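Side-chain contacts in prenyltransference for protein (Lavandula lanata, PDB 5HC8), which catalyses the head-to-middle coupling of dimethylallyl diphosphate units into lavandulyl diphosphate, as a prenyltransferase of the undecaprenyl diphosphate synthase family: residues A[49-54]-A[223-228]; A[57-62]-A[181-186]; A[169-174]-A[204-209]. All blocks are in the same frame, centred on the assembly; numbering follows the deposited sequence.

Contact 1 of 3, residues A[49-54]-A[223-228]; sequences ISRASQ and FGEADL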
loop_
_atom_site.group_PDB
_atom_site.type_symbol
_atom_site.label_atom_id
_atom_site.label_comp_id
_atom_site.label_asym_id
_atom_site.label_seq_id
_atom_site.Cartn_x
_atom_site.Cartn_y
_atom_site.Cartn_z
ATOM N N ILE A 49 -22.193 -5.360 -7.272
ATOM C CA ILE A 49 -22.150 -6.480 -6.341
ATOM C C ILE A 49 -22.784 -7.727 -7.022
ATOM O O ILE A 49 -22.258 -8.823 -6.966
ATOM C CB ILE A 49 -22.919 -6.136 -5.065
ATOM C CG1 ILE A 49 -22.184 -5.050 -4.288
ATOM C CG2 ILE A 49 -23.148 -7.373 -4.234
ATOM C CD1 ILE A 49 -23.081 -4.326 -3.253
ATOM N N SER A 50 -23.913 -7.518 -7.694
ATOM C CA SER A 50 -24.527 -8.606 -8.513
ATOM C C SER A 50 -23.577 -9.197 -9.475
ATOM O O SER A 50 -23.491 -10.417 -9.559
ATOM C CB SER A 50 -25.638 -8.105 -9.398
ATOM O OG SER A 50 -26.736 -7.900 -8.636
ATOM N N ARG A 51 -22.909 -8.335 -10.239
ATOM C CA ARG A 51 -21.957 -8.784 -11.242
ATOM C C ARG A 51 -20.807 -9.592 -10.624
ATOM O O ARG A 51 -20.468 -10.673 -11.114
ATOM C CB ARG A 51 -21.494 -7.614 -12.075
ATOM C CG ARG A 51 -20.493 -7.935 -13.159
ATOM C CD ARG A 51 -20.941 -8.986 -14.189
ATOM N NE ARG A 51 -21.897 -8.344 -15.103
ATOM C CZ ARG A 51 -22.182 -8.835 -16.303
ATOM N NH1 ARG A 51 -21.603 -9.927 -16.692
ATOM N NH2 ARG A 51 -23.049 -8.228 -17.067
ATOM N N ALA A 52 -20.234 -9.101 -9.510
ATOM C CA ALA A 52 -19.120 -9.779 -8.869
ATOM C C ALA A 52 -19.586 -11.168 -8.407
ATOM O O ALA A 52 -18.864 -12.166 -8.566
ATOM C CB ALA A 52 -18.622 -8.972 -7.675
ATOM N N SER A 53 -20.817 -11.242 -7.898
ATOM C CA SER A 53 -21.397 -12.535 -7.486
ATOM C C SER A 53 -21.509 -13.565 -8.636
ATOM O O SER A 53 -21.006 -14.701 -8.538
ATOM C CB SER A 53 -22.741 -12.323 -6.782
ATOM O OG SER A 53 -23.340 -13.562 -6.442
ATOM N N GLN A 54 -22.009 -13.077 -9.768
ATOM C CA GLN A 54 -22.183 -13.891 -10.973
ATOM C C GLN A 54 -20.851 -14.359 -11.425
ATOM O O GLN A 54 -20.710 -15.471 -11.928
ATOM C CB GLN A 54 -22.760 -13.077 -12.114
ATOM C CG GLN A 54 -24.206 -12.610 -11.970
ATOM C CD GLN A 54 -24.561 -11.627 -13.116
ATOM O OE1 GLN A 54 -24.162 -11.828 -14.290
ATOM N NE2 GLN A 54 -25.250 -10.530 -12.766
ATOM N N PHE A 223 -19.305 4.459 -13.429
ATOM C CA PHE A 223 -18.665 3.169 -13.303
ATOM C C PHE A 223 -19.728 2.108 -13.177
ATOM O O PHE A 223 -20.530 2.139 -12.277
ATOM C CB PHE A 223 -17.810 3.142 -12.026
ATOM C CG PHE A 223 -16.936 1.948 -11.904
ATOM C CD1 PHE A 223 -17.445 0.759 -11.402
ATOM C CD2 PHE A 223 -15.596 1.991 -12.265
ATOM C CE1 PHE A 223 -16.650 -0.380 -11.242
ATOM C CE2 PHE A 223 -14.809 0.846 -12.118
ATOM C CZ PHE A 223 -15.341 -0.333 -11.615
ATOM N N GLY A 224 -19.729 1.162 -14.087
ATOM C CA GLY A 224 -20.721 0.104 -14.051
ATOM C C GLY A 224 -20.165 -1.264 -14.165
ATOM O O GLY A 224 -18.942 -1.505 -13.972
ATOM N N GLU A 225 -21.047 -2.176 -14.536
ATOM C CA GLU A 225 -20.659 -3.566 -14.660
ATOM C C GLU A 225 -19.524 -3.779 -15.689
ATOM O O GLU A 225 -18.651 -4.649 -15.474
ATOM C CB GLU A 225 -21.822 -4.450 -14.980
ATOM C CG GLU A 225 -22.912 -4.394 -13.940
ATOM C CD GLU A 225 -24.059 -5.352 -14.268
ATOM O OE1 GLU A 225 -25.186 -4.861 -14.256
ATOM O OE2 GLU A 225 -23.830 -6.565 -14.485
ATOM N N ALA A 226 -19.564 -3.068 -16.821
ATOM C CA ALA A 226 -18.507 -3.248 -17.856
ATOM C C ALA A 226 -17.105 -2.844 -17.278
ATOM O O ALA A 226 -16.097 -3.397 -17.676
ATOM C CB ALA A 226 -18.790 -2.453 -19.133
ATOM N N ASP A 227 -17.075 -1.864 -16.374
ATOM C CA ASP A 227 -15.804 -1.380 -15.789
ATOM C C ASP A 227 -15.210 -2.380 -14.822
ATOM O O ASP A 227 -13.986 -2.502 -14.766
ATOM C CB ASP A 227 -16.008 0.030 -15.179
ATOM C CG ASP A 227 -16.631 0.989 -16.193
ATOM O OD1 ASP A 227 -15.924 1.295 -17.143
ATOM O OD2 ASP A 227 -17.821 1.374 -16.113
ATOM N N LEU A 228 -16.049 -3.123 -14.133
ATOM C CA LEU A 228 -15.637 -4.296 -13.355
ATOM C C LEU A 228 -15.044 -5.358 -14.261
ATOM O O LEU A 228 -13.995 -5.921 -13.986
ATOM C CB LEU A 228 -16.765 -4.830 -12.481
ATOM C CG LEU A 228 -16.378 -6.064 -11.680
ATOM C CD1 LEU A 228 -15.180 -5.763 -10.757
ATOM C CD2 LEU A 228 -17.518 -6.690 -10.869
HETATM O O HOH W 1 -25.576 -8.439 -13.965
#
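Glu225 and Leu228, three residues apart on one helix, are the residues of 223-228 that meet Arg51 and Ala52 of 49-54. Gly224, just before Glu225, is the N-cap; its N donates to Asp227 OD2 at 2.8 Å, a bond within the first turn of the helix, and Lys218 pairs with Asp227 OD1. Glu225 follows with an extended chain that crosses the bent chain of Arg51 at about a right angle. The salt bridge runs through a single oxygen: Glu225 OE2 takes Arg51 NE at 2.7 Å (N-H...O 151°) on its anti lone pair, and Arg51 NH2 adds a weak bond to OE2 at 3.2 Å. The two planes stand 55° apart, so this is not the coplanar two-pronged pairing. A water also donates to OE2, at 2.6 Å. One turn deeper, Leu228 swings CG anti to its own N (chi1 179°), and CD2 reaches Ala52 CB at 4.1 Å and Arg51 CG at 4.0 Å. Beneath, Leu228 rests on Ile192. The arrangement is that of two helices, 34-54 and 225-237, lying on one face of the parallel sheet of the cis-prenyltransferase fold, apolar toward the strands and charged farther out.

Contact 2 of 3, residues A[57-62]-A[181-186]; sequences IKLLTI and NITKFP. With SO4 (sulfate ion), chain E.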
loop_
_atom_site.group_PDB
_atom_site.type_symbol
_atom_site.label_atom_id
_atom_site.label_comp_id
_atom_site.label_asym_id
_atom_site.label_seq_id
_atom_site.Cartn_x
_atom_site.Cartn_y
_atom_site.Cartn_z
ATOM N N ILE A 57 -16.661 -14.215 -7.801
ATOM C CA ILE A 57 -15.800 -13.564 -6.807
ATOM C C ILE A 57 -16.351 -13.933 -5.390
ATOM O O ILE A 57 -17.526 -14.013 -5.180
ATOM C CB ILE A 57 -15.783 -12.063 -7.059
ATOM C CG1 ILE A 57 -15.047 -11.744 -8.376
ATOM C CG2 ILE A 57 -15.182 -11.287 -5.860
ATOM C CD1 ILE A 57 -15.359 -10.367 -8.881
ATOM N N LYS A 58 -15.470 -14.203 -4.466
ATOM C CA LYS A 58 -15.823 -14.674 -3.150
ATOM C C LYS A 58 -16.003 -13.539 -2.153
ATOM O O LYS A 58 -16.823 -13.628 -1.289
ATOM C CB LYS A 58 -14.811 -15.657 -2.652
ATOM C CG LYS A 58 -14.817 -16.950 -3.477
ATOM C CD LYS A 58 -13.716 -17.854 -3.023
ATOM C CE LYS A 58 -13.699 -19.165 -3.828
ATOM N NZ LYS A 58 -12.365 -19.825 -3.654
ATOM N N LEU A 59 -15.256 -12.469 -2.326
ATOM C CA LEU A 59 -15.461 -11.285 -1.519
ATOM C C LEU A 59 -15.309 -10.012 -2.335
ATOM O O LEU A 59 -14.329 -9.845 -3.039
ATOM C CB LEU A 59 -14.472 -11.374 -0.313
ATOM C CG LEU A 59 -14.273 -10.003 0.361
ATOM C CD1 LEU A 59 -15.554 -9.541 0.982
ATOM C CD2 LEU A 59 -13.149 -10.144 1.370
ATOM N N LEU A 60 -16.305 -9.141 -2.269
ATOM C CA LEU A 60 -16.236 -7.801 -2.864
ATOM C C LEU A 60 -16.273 -6.782 -1.723
ATOM O O LEU A 60 -17.222 -6.789 -0.915
ATOM C CB LEU A 60 -17.434 -7.497 -3.678
ATOM C CG LEU A 60 -17.360 -6.141 -4.402
ATOM C CD1 LEU A 60 -16.311 -6.187 -5.526
ATOM C CD2 LEU A 60 -18.699 -5.717 -4.936
ATOM N N THR A 61 -15.242 -5.972 -1.633
ATOM C CA THR A 61 -15.217 -4.847 -0.662
ATOM C C THR A 61 -15.385 -3.521 -1.367
ATOM O O THR A 61 -14.675 -3.252 -2.346
ATOM C CB THR A 61 -13.897 -4.858 0.099
ATOM O OG1 THR A 61 -13.796 -6.038 0.895
ATOM C CG2 THR A 61 -13.838 -3.650 1.036
ATOM N N ILE A 62 -16.343 -2.703 -0.921
ATOM C CA ILE A 62 -16.490 -1.345 -1.430
ATOM C C ILE A 62 -16.147 -0.381 -0.305
ATOM O O ILE A 62 -16.690 -0.433 0.812
ATOM C CB ILE A 62 -17.900 -1.037 -1.954
ATOM C CG1 ILE A 62 -18.233 -1.940 -3.136
ATOM C CG2 ILE A 62 -18.051 0.440 -2.272
ATOM C CD1 ILE A 62 -19.696 -1.835 -3.619
ATOM N N ASN A 181 -10.339 -9.567 9.836
ATOM C CA ASN A 181 -10.386 -10.931 10.450
ATOM C C ASN A 181 -11.727 -11.667 10.216
ATOM O O ASN A 181 -11.849 -12.883 10.425
ATOM C CB ASN A 181 -9.947 -10.944 11.933
ATOM C CG ASN A 181 -10.899 -10.207 12.820
ATOM O OD1 ASN A 181 -12.003 -9.875 12.447
ATOM N ND2 ASN A 181 -10.403 -9.856 14.008
ATOM N N ILE A 182 -12.712 -10.948 9.775
ATOM C CA ILE A 182 -13.964 -11.539 9.378
ATOM C C ILE A 182 -13.938 -12.275 8.037
ATOM O O ILE A 182 -14.947 -12.822 7.672
ATOM C CB ILE A 182 -15.077 -10.500 9.362
ATOM C CG1 ILE A 182 -14.801 -9.406 8.288
ATOM C CG2 ILE A 182 -15.288 -9.896 10.766
ATOM C CD1 ILE A 182 -16.033 -8.659 7.892
ATOM N N THR A 183 -12.821 -12.291 7.297
ATOM C CA THR A 183 -12.796 -13.027 6.056
ATOM C C THR A 183 -11.616 -13.898 6.084
ATOM O O THR A 183 -10.566 -13.451 6.506
ATOM C CB THR A 183 -12.246 -12.279 4.816
ATOM O OG1 THR A 183 -11.959 -10.876 5.000
ATOM C CG2 THR A 183 -12.862 -12.687 3.625
ATOM N N LYS A 184 -11.674 -15.046 5.402
ATOM C CA LYS A 184 -10.451 -15.790 5.134
ATOM C C LYS A 184 -9.693 -15.271 3.884
ATOM O O LYS A 184 -8.616 -15.750 3.562
ATOM C CB LYS A 184 -10.762 -17.284 4.925
ATOM C CG LYS A 184 -11.433 -17.540 3.584
ATOM C CD LYS A 184 -11.069 -18.894 2.972
ATOM C CE LYS A 184 -11.392 -20.006 3.926
ATOM N NZ LYS A 184 -12.786 -19.783 4.398
ATOM N N PHE A 185 -10.232 -14.288 3.205
ATOM C CA PHE A 185 -9.532 -13.590 2.090
ATOM C C PHE A 185 -9.245 -12.110 2.388
ATOM O O PHE A 185 -9.610 -11.282 1.603
ATOM C CB PHE A 185 -10.397 -13.677 0.898
ATOM C CG PHE A 185 -10.798 -15.109 0.542
ATOM C CD1 PHE A 185 -9.835 -16.011 0.062
ATOM C CD2 PHE A 185 -12.094 -15.529 0.687
ATOM C CE1 PHE A 185 -10.193 -17.322 -0.313
ATOM C CE2 PHE A 185 -12.451 -16.851 0.333
ATOM C CZ PHE A 185 -11.504 -17.730 -0.159
ATOM N N PRO A 186 -8.463 -11.813 3.450
ATOM C CA PRO A 186 -8.323 -10.374 3.850
ATOM C C PRO A 186 -7.567 -9.528 2.834
ATOM O O PRO A 186 -7.855 -8.339 2.668
ATOM C CB PRO A 186 -7.549 -10.437 5.171
ATOM C CG PRO A 186 -6.731 -11.692 5.086
ATOM C CD PRO A 186 -7.669 -12.678 4.318
HETATM S S SO4 E . -15.380 -15.242 3.805
HETATM O O1 SO4 E . -15.160 -13.869 3.168
HETATM O O2 SO4 E . -14.294 -15.821 4.694
HETATM O O3 SO4 E . -16.619 -15.247 4.667
HETATM O O4 SO4 E . -15.611 -16.151 2.639
#
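This is a largely apolar contact between the start of an inner strand of the parallel sheet, 59-65, and the loop that leads from helix 171-176 to strand 190-193. Across it Lys58 and Leu59 meet Thr183 and Phe185 mostly through carbon atoms. The aliphatic part of Lys58 does the touching at the outer end: CG lies anti to the carbonyl carbon (chi1 -66°), the rest of the chain is extended, and CD comes to 3.6 Å from Phe185 CZ at an oblique approach to the ring. Lys58 NZ continues to a weak hydrogen bond with Asn14. On one face of the same ring sits Lys184 CG, 3.4 Å above its plane. An alanine in place of Phe185 would probably leave the Lys58 methylenes and Lys184 CG without the ring they pack on, and so freer to turn. Farther in, Leu59 CD2 lies 3.7 Å from Phe185 O. The same methyl is modelled 3.4 Å from Thr183 CG2, a tight value to be treated as doubtful, since that CG2 also clashes with a bound sulfate. O2 of the sulfate, an ion probably from the crystallisation liquor, accepts from Lys184 N at 2.8 Å (N-H...O 170°), and His135 also bonds the ion. Leu60 packs on helix 34-54 while Leu59 faces the loop, so an inner strand of the alpha/beta sheet of the cis-prenyltransferase fold is covered on both faces.

Contact 3 of 3, residues A[169-174]-A[204-209]; sequences IDEATF and FLWQLP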
loop_
_atom_site.group_PDB
_atom_site.type_symbol
_atom_site.label_atom_id
_atom_site.label_comp_id
_atom_site.label_asym_id
_atom_site.label_seq_id
_atom_site.Cartn_x
_atom_site.Cartn_y
_atom_site.Cartn_z
ATOM N N ILE A 169 4.387 -12.810 18.282
ATOM C CA ILE A 169 3.723 -11.979 17.296
ATOM C C ILE A 169 4.327 -12.235 15.887
ATOM O O ILE A 169 5.510 -11.979 15.647
ATOM C CB ILE A 169 3.771 -10.451 17.659
ATOM C CG1 ILE A 169 3.128 -10.208 19.022
ATOM C CG2 ILE A 169 3.001 -9.632 16.620
ATOM C CD1 ILE A 169 3.637 -8.957 19.679
ATOM N N ASP A 170 3.531 -12.816 14.999
ATOM C CA ASP A 170 3.990 -13.094 13.630
ATOM C C ASP A 170 2.970 -12.544 12.689
ATOM O O ASP A 170 1.913 -12.031 13.150
ATOM C CB ASP A 170 4.223 -14.600 13.425
ATOM C CG ASP A 170 3.047 -15.418 13.813
ATOM O OD1 ASP A 170 1.956 -14.869 13.993
ATOM O OD2 ASP A 170 3.213 -16.661 13.958
ATOM N N GLU A 171 3.196 -12.649 11.358
ATOM C CA GLU A 171 2.152 -12.140 10.438
ATOM C C GLU A 171 0.786 -12.621 10.746
ATOM O O GLU A 171 -0.229 -11.884 10.716
ATOM C CB GLU A 171 2.392 -12.482 8.951
ATOM C CG GLU A 171 3.343 -11.592 8.301
ATOM C CD GLU A 171 3.599 -11.989 6.871
ATOM O OE1 GLU A 171 2.721 -11.775 6.064
ATOM O OE2 GLU A 171 4.661 -12.573 6.586
ATOM N N ALA A 172 0.690 -13.942 10.918
ATOM C CA ALA A 172 -0.605 -14.516 11.058
ATOM C C ALA A 172 -1.311 -13.999 12.298
ATOM O O ALA A 172 -2.514 -13.780 12.327
ATOM C CB ALA A 172 -0.492 -16.059 11.088
ATOM N N THR A 173 -0.566 -13.818 13.377
ATOM C CA THR A 173 -1.205 -13.272 14.585
ATOM C C THR A 173 -1.682 -11.834 14.344
ATOM O O THR A 173 -2.780 -11.428 14.693
ATOM C CB THR A 173 -0.178 -13.313 15.759
ATOM O OG1 THR A 173 0.156 -14.703 15.995
ATOM C CG2 THR A 173 -0.800 -12.713 17.000
ATOM N N PHE A 174 -0.851 -11.098 13.631
ATOM C CA PHE A 174 -1.179 -9.694 13.394
ATOM C C PHE A 174 -2.412 -9.599 12.530
ATOM O O PHE A 174 -3.378 -8.929 12.858
ATOM C CB PHE A 174 0.052 -8.954 12.860
ATOM C CG PHE A 174 -0.058 -7.476 13.039
ATOM C CD1 PHE A 174 -0.818 -6.743 12.166
ATOM C CD2 PHE A 174 0.503 -6.860 14.144
ATOM C CE1 PHE A 174 -0.971 -5.385 12.346
ATOM C CE2 PHE A 174 0.366 -5.480 14.327
ATOM C CZ PHE A 174 -0.424 -4.767 13.454
ATOM N N PHE A 204 -6.810 0.084 2.865
ATOM C CA PHE A 204 -5.929 -0.984 3.271
ATOM C C PHE A 204 -4.471 -0.690 3.027
ATOM O O PHE A 204 -4.049 -0.194 1.953
ATOM C CB PHE A 204 -6.228 -2.308 2.459
ATOM C CG PHE A 204 -7.578 -2.935 2.651
ATOM C CD1 PHE A 204 -8.207 -3.006 3.872
ATOM C CD2 PHE A 204 -8.222 -3.537 1.563
ATOM C CE1 PHE A 204 -9.447 -3.575 3.997
ATOM C CE2 PHE A 204 -9.482 -4.162 1.690
ATOM C CZ PHE A 204 -10.101 -4.206 2.929
ATOM N N LEU A 205 -3.636 -1.105 3.969
ATOM C CA LEU A 205 -2.209 -1.008 3.829
ATOM C C LEU A 205 -1.643 -2.402 4.086
ATOM O O LEU A 205 -1.051 -2.966 3.196
ATOM C CB LEU A 205 -1.606 0.028 4.828
ATOM C CG LEU A 205 -2.129 1.470 4.581
ATOM C CD1 LEU A 205 -1.569 2.379 5.696
ATOM C CD2 LEU A 205 -1.749 2.006 3.253
ATOM N N TRP A 206 -1.800 -2.961 5.313
ATOM C CA TRP A 206 -1.348 -4.306 5.604
ATOM C C TRP A 206 -1.826 -5.312 4.523
ATOM O O TRP A 206 -1.076 -6.241 4.153
ATOM C CB TRP A 206 -1.867 -4.763 6.955
ATOM C CG TRP A 206 -1.649 -6.214 7.224
ATOM C CD1 TRP A 206 -2.400 -7.261 6.779
ATOM C CD2 TRP A 206 -0.534 -6.779 7.946
ATOM N NE1 TRP A 206 -1.842 -8.445 7.214
ATOM C CE2 TRP A 206 -0.689 -8.177 7.924
ATOM C CE3 TRP A 206 0.531 -6.238 8.654
ATOM C CZ2 TRP A 206 0.207 -9.024 8.584
ATOM C CZ3 TRP A 206 1.456 -7.062 9.203
ATOM C CH2 TRP A 206 1.256 -8.452 9.233
ATOM N N GLN A 207 -3.053 -5.099 4.101
ATOM C CA GLN A 207 -3.727 -6.000 3.183
ATOM C C GLN A 207 -3.179 -6.065 1.777
ATOM O O GLN A 207 -3.581 -6.990 1.047
ATOM C CB GLN A 207 -5.256 -5.810 3.204
ATOM C CG GLN A 207 -5.927 -6.121 4.538
ATOM C CD GLN A 207 -5.894 -5.010 5.606
ATOM O OE1 GLN A 207 -5.226 -3.954 5.441
ATOM N NE2 GLN A 207 -6.619 -5.240 6.713
ATOM N N LEU A 208 -2.288 -5.164 1.389
ATOM C CA LEU A 208 -1.948 -4.940 -0.039
ATOM C C LEU A 208 -0.585 -5.344 -0.575
ATOM O O LEU A 208 -0.222 -4.811 -1.610
ATOM C CB LEU A 208 -2.192 -3.424 -0.397
ATOM C CG LEU A 208 -3.603 -2.886 -0.187
ATOM C CD1 LEU A 208 -3.652 -1.478 -0.827
ATOM C CD2 LEU A 208 -4.688 -3.747 -0.838
ATOM N N PRO A 209 0.213 -6.252 0.106
ATOM C CA PRO A 209 1.598 -6.477 -0.333
ATOM C C PRO A 209 1.678 -7.033 -1.759
ATOM O O PRO A 209 2.587 -6.652 -2.469
ATOM C CB PRO A 209 2.177 -7.490 0.701
ATOM C CG PRO A 209 0.982 -8.122 1.349
ATOM C CD PRO A 209 -0.139 -7.113 1.251
#
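Phe174 and Trp206 form the aromatic core of the contact, an offset stack with the Phe174 ring and the six-membered ring of Trp206 centred 4.9 Å apart and their planes inclined by 27°. Phe174 CD1 lies over one indole face near its rim, 3.7 Å from Trp206 CZ3. Both side chains hold CG anti to the backbone N (chi1 -160° for Phe174, 170° for Trp206), which sends each ring across the gap between CA atoms 9.5 Å apart. Van der Waals packing adds Glu171, whose CG is 3.9 Å from Trp206 CH2 and whose carbonyl O is 3.6 Å from Trp206 CZ2.

The polar ends find partners elsewhere: Trp206 NE1 bonds Glu175, while Arg145 of the second subunit makes a salt bridge with Glu171 OE1, a hydrogen bond with Trp206 O and a cation-pi contact with the indole. Capping fixes the start of the helix, where Asp170 OD1 accepts Thr173 N at 2.8 Å and Thr173 OG1 at 2.7 Å from opposite faces of the carboxylate. On the other side, a type I turn from Leu205 to Leu208 presents the tryptophan. Helix start and turn together build a buried part of the subunit interface, consistent with the homodimers of cis-prenyltransferases.

How the contacts relate
From the N terminus, helix 34-54 leads straight into strand 59-65, so the first segments of contacts 1 and 2 are neighbours: Ala52 O and Ile57 N are 3.1 Å apart, a probable hydrogen bond, and Ile49 packs on Leu60. Contact 1 closes the longest loop, at helix 225-237, and both other contacts fall within it. Contact 2 closes at 181-186, after contact 3 has begun at 169-174; contact 3 ends at 204-209, so these two cross. They touch where Pro186 O meets Gln207 CG. Contacts 1 and 3 lie on opposite sides of the chain's centre, the first joining helices on the sheet, the last reaching the second subunit.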